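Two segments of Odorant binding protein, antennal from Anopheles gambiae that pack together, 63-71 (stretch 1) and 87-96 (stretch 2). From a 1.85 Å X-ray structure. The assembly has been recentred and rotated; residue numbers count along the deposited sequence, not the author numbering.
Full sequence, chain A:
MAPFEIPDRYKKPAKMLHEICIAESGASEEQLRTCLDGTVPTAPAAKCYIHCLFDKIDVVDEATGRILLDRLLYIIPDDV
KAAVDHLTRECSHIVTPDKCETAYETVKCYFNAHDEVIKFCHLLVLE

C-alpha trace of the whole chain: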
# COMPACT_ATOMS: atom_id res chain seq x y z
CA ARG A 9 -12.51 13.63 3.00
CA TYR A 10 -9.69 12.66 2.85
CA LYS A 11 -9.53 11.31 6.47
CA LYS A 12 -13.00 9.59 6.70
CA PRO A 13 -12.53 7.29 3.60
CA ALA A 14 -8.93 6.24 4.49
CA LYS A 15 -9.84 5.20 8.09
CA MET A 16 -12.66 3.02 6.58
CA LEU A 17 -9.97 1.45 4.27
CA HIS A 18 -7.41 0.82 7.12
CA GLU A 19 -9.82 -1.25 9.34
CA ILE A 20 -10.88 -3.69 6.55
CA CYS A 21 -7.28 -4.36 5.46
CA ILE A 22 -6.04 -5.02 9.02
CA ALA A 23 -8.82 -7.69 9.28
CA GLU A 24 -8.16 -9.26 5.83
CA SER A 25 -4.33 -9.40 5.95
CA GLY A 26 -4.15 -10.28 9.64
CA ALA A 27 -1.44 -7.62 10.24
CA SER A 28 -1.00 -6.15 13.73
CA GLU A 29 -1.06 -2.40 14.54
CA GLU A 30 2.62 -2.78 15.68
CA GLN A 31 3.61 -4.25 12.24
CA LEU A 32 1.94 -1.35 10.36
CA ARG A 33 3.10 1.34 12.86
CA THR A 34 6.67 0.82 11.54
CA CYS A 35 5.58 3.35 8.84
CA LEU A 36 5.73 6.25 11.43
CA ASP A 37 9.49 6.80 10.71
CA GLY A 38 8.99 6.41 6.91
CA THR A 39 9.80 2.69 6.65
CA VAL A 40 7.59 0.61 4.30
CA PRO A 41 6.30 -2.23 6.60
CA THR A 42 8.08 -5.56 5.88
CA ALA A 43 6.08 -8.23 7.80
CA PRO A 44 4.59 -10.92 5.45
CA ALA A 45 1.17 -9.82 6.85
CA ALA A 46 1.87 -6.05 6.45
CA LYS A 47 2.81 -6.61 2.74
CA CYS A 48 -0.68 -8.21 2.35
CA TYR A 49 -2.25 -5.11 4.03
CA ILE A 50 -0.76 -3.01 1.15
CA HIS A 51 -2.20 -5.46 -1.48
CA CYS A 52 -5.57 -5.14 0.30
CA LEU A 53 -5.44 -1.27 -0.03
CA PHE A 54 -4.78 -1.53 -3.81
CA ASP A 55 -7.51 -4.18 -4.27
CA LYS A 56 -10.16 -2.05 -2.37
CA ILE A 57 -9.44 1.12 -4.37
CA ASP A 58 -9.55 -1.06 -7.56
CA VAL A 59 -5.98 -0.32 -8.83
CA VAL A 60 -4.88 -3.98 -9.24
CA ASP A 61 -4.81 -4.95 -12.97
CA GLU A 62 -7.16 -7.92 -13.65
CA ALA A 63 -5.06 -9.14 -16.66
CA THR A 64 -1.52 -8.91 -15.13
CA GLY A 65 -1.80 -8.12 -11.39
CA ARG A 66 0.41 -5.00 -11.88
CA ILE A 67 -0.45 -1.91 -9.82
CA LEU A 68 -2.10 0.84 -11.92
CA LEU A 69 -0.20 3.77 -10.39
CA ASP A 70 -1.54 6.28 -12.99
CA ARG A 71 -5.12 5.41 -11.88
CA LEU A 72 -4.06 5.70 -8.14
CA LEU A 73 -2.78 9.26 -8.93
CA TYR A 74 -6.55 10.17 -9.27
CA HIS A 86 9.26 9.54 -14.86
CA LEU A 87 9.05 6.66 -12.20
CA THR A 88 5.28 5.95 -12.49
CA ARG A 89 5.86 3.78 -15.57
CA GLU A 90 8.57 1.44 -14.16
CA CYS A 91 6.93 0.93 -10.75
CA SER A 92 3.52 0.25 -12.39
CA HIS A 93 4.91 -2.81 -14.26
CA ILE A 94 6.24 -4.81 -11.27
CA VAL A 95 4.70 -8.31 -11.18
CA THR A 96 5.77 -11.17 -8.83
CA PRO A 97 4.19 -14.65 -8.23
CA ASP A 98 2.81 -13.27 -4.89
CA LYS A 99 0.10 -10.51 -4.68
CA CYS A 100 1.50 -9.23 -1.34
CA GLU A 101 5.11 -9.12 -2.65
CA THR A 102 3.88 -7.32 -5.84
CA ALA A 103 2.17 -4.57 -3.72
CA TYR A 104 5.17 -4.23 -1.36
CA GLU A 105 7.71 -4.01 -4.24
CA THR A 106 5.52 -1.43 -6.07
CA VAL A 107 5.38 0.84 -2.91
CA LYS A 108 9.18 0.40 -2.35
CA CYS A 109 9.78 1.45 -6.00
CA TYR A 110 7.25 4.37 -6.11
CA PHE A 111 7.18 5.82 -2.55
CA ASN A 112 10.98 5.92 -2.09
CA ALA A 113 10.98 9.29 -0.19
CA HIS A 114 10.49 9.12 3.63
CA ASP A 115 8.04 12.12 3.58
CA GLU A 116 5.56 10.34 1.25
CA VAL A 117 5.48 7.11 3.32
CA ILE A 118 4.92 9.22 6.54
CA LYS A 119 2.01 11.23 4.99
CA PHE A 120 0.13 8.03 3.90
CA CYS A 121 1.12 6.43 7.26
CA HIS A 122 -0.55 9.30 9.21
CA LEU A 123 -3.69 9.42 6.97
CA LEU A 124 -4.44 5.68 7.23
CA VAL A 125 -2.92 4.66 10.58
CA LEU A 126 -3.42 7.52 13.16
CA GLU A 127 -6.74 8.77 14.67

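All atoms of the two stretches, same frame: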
# COMPACT_ATOMS: atom_id res chain seq x y z
N ALA A 63 -5.86 -8.39 -15.68
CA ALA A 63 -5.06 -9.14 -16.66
C ALA A 63 -3.67 -9.56 -16.19
O ALA A 63 -3.26 -10.70 -16.45
CB ALA A 63 -4.96 -8.36 -17.96
N THR A 64 -2.92 -8.66 -15.52
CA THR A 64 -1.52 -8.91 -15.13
C THR A 64 -1.24 -8.95 -13.62
O THR A 64 -0.26 -9.56 -13.22
CB THR A 64 -0.59 -7.84 -15.75
OG1 THR A 64 -0.95 -6.58 -15.18
CG2 THR A 64 -0.69 -7.77 -17.29
N GLY A 65 -2.03 -8.23 -12.83
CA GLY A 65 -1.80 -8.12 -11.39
C GLY A 65 -0.91 -6.92 -11.07
O GLY A 65 -0.69 -6.62 -9.89
N ARG A 66 -0.43 -6.18 -12.11
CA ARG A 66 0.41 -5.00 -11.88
C ARG A 66 -0.42 -3.90 -11.21
O ARG A 66 -1.66 -3.93 -11.29
CB ARG A 66 1.11 -4.50 -13.16
CG ARG A 66 0.16 -3.84 -14.17
CD ARG A 66 0.85 -3.58 -15.49
NE ARG A 66 -0.05 -2.87 -16.40
CZ ARG A 66 -0.13 -1.55 -16.51
NH1 ARG A 66 0.65 -0.77 -15.78
NH2 ARG A 66 -0.99 -1.00 -17.35
N ILE A 67 0.25 -2.97 -10.52
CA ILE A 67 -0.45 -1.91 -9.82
C ILE A 67 -0.57 -0.68 -10.74
O ILE A 67 0.44 -0.12 -11.15
CB ILE A 67 0.20 -1.59 -8.43
CG1 ILE A 67 0.30 -2.85 -7.48
CG2 ILE A 67 -0.48 -0.40 -7.74
CD1 ILE A 67 -0.90 -3.91 -7.46
N LEU A 68 -1.81 -0.29 -11.03
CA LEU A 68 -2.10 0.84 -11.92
C LEU A 68 -1.88 2.17 -11.20
O LEU A 68 -2.83 2.81 -10.73
CB LEU A 68 -3.52 0.69 -12.50
CG LEU A 68 -3.85 -0.64 -13.17
CD1 LEU A 68 -5.36 -0.85 -13.29
CD2 LEU A 68 -3.14 -0.78 -14.51
N LEU A 69 -0.60 2.56 -11.08
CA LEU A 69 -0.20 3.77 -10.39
C LEU A 69 -0.75 5.06 -10.99
O LEU A 69 -1.05 5.98 -10.24
CB LEU A 69 1.33 3.84 -10.17
CG LEU A 69 1.95 2.76 -9.28
CD1 LEU A 69 3.45 2.81 -9.34
CD2 LEU A 69 1.51 2.90 -7.84
N ASP A 70 -0.96 5.11 -12.32
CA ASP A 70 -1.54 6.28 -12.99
C ASP A 70 -2.98 6.47 -12.53
O ASP A 70 -3.36 7.61 -12.24
CB ASP A 70 -1.42 6.16 -14.53
CG ASP A 70 -0.03 6.45 -15.05
OD1 ASP A 70 0.46 7.59 -14.85
OD2 ASP A 70 0.55 5.58 -15.73
N ARG A 71 -3.74 5.37 -12.39
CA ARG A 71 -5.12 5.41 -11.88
C ARG A 71 -5.11 5.90 -10.42
O ARG A 71 -5.84 6.84 -10.11
CB ARG A 71 -5.84 4.06 -11.99
CG ARG A 71 -6.26 3.76 -13.42
CD ARG A 71 -7.27 2.63 -13.52
NE ARG A 71 -7.43 2.22 -14.91
CZ ARG A 71 -8.06 1.13 -15.32
NH1 ARG A 71 -8.62 0.30 -14.44
NH2 ARG A 71 -8.14 0.84 -16.62
N LEU A 87 8.93 7.91 -12.99
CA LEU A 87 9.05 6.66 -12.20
C LEU A 87 7.73 5.88 -12.11
O LEU A 87 7.71 4.71 -11.73
CB LEU A 87 9.61 6.95 -10.80
CG LEU A 87 10.63 5.96 -10.24
CD1 LEU A 87 11.89 5.93 -11.08
CD2 LEU A 87 11.01 6.31 -8.85
N THR A 88 6.62 6.54 -12.47
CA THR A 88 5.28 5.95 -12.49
C THR A 88 5.25 4.74 -13.42
O THR A 88 4.68 3.70 -13.07
CB THR A 88 4.25 7.01 -12.90
OG1 THR A 88 4.42 8.18 -12.10
CG2 THR A 88 2.83 6.52 -12.76
N ARG A 89 5.86 4.86 -14.60
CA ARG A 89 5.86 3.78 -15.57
C ARG A 89 6.61 2.51 -15.11
O ARG A 89 6.04 1.44 -15.17
CB ARG A 89 6.26 4.28 -16.96
CG ARG A 89 7.74 4.58 -17.12
CD ARG A 89 8.02 5.93 -17.73
NE ARG A 89 9.46 6.10 -17.86
CZ ARG A 89 10.09 7.27 -17.94
NH1 ARG A 89 9.39 8.40 -17.92
NH2 ARG A 89 11.41 7.32 -18.04
N GLU A 90 7.85 2.63 -14.58
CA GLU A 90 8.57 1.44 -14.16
C GLU A 90 7.93 0.71 -12.97
O GLU A 90 7.78 -0.52 -13.00
CB GLU A 90 10.09 1.69 -14.00
CG GLU A 90 10.60 1.95 -12.60
CD GLU A 90 12.11 1.93 -12.49
OE1 GLU A 90 12.65 0.97 -11.90
OE2 GLU A 90 12.76 2.89 -12.98
N CYS A 91 7.52 1.48 -11.95
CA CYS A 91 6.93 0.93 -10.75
C CYS A 91 5.54 0.34 -11.00
O CYS A 91 5.13 -0.53 -10.24
CB CYS A 91 6.89 1.98 -9.64
SG CYS A 91 8.50 2.72 -9.26
N SER A 92 4.85 0.78 -12.07
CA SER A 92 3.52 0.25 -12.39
C SER A 92 3.58 -1.04 -13.24
O SER A 92 2.54 -1.54 -13.65
CB SER A 92 2.64 1.31 -13.06
OG SER A 92 3.21 1.76 -14.28
N HIS A 93 4.77 -1.58 -13.48
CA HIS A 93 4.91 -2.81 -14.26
C HIS A 93 5.61 -3.93 -13.48
O HIS A 93 6.10 -4.89 -14.06
CB HIS A 93 5.59 -2.55 -15.60
CG HIS A 93 4.76 -1.72 -16.53
ND1 HIS A 93 3.96 -2.31 -17.48
CD2 HIS A 93 4.61 -0.38 -16.60
CE1 HIS A 93 3.36 -1.31 -18.11
NE2 HIS A 93 3.74 -0.13 -17.62
N ILE A 94 5.64 -3.80 -12.15
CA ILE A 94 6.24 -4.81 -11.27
C ILE A 94 5.21 -5.92 -11.07
O ILE A 94 4.08 -5.64 -10.63
CB ILE A 94 6.71 -4.18 -9.93
CG1 ILE A 94 7.90 -3.19 -10.14
CG2 ILE A 94 7.03 -5.26 -8.88
CD1 ILE A 94 8.20 -2.31 -8.95
N VAL A 95 5.58 -7.16 -11.38
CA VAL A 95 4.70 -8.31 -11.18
C VAL A 95 5.55 -9.44 -10.60
O VAL A 95 6.58 -9.76 -11.17
CB VAL A 95 3.94 -8.79 -12.47
CG1 VAL A 95 3.09 -10.03 -12.18
CG2 VAL A 95 3.08 -7.69 -13.07
N THR A 96 5.10 -10.04 -9.49
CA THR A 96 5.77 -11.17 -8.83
C THR A 96 4.76 -12.33 -8.73
O THR A 96 3.56 -12.09 -8.92
CB THR A 96 6.29 -10.78 -7.41
OG1 THR A 96 5.23 -10.91 -6.46
CG2 THR A 96 6.96 -9.41 -7.33
O HOH W 1 3.13 -3.08 -10.34

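Arg66 makes the main polar link between the stretches. Its CB points toward stretch 2, with chi1 at p and chi2 and chi3 both t. This extended chain carries the guanidinium along stretch 2 to the end of the short helix 88-91. There NH1 donates a hydrogen bond to Ser92 O (2.9 Å, 165°). The guanidinium also lies flat on the His93 ring, with the planes 6° apart. The His93 CB points away from stretch 1, but with chi1 at m the ring comes back to meet the arginine. The aliphatic part of Arg66 is used too: its CB lies 3.8 Å from Val95 CG2.

Thr64 takes the p rotamer, and its OG1 accepts a hydrogen bond from Arg66 N (3.1 Å). Gly65 between them has phi/psi of 91/-2, where a CB would be jammed against the preceding carbonyl.

Water 1 bridges the backbones. It accepts from Ile67 N (2.9 Å) and donates to Ile94 O (2.7 Å) and Cys91 O (3.2 Å).

Leu69, buried and in the m,t rotamer, supplies the apolar contact. Its CD1 reaches Cys91 CB at 3.6 Å, and its CB lies 4.0 Å from Thr88 CG2. Ser92 is also buried. Ile67 O lies 3.2 Å from Ser92 CB. Its p rotamer turns OG back to the helix before it, 2.7 Å from Thr88 O.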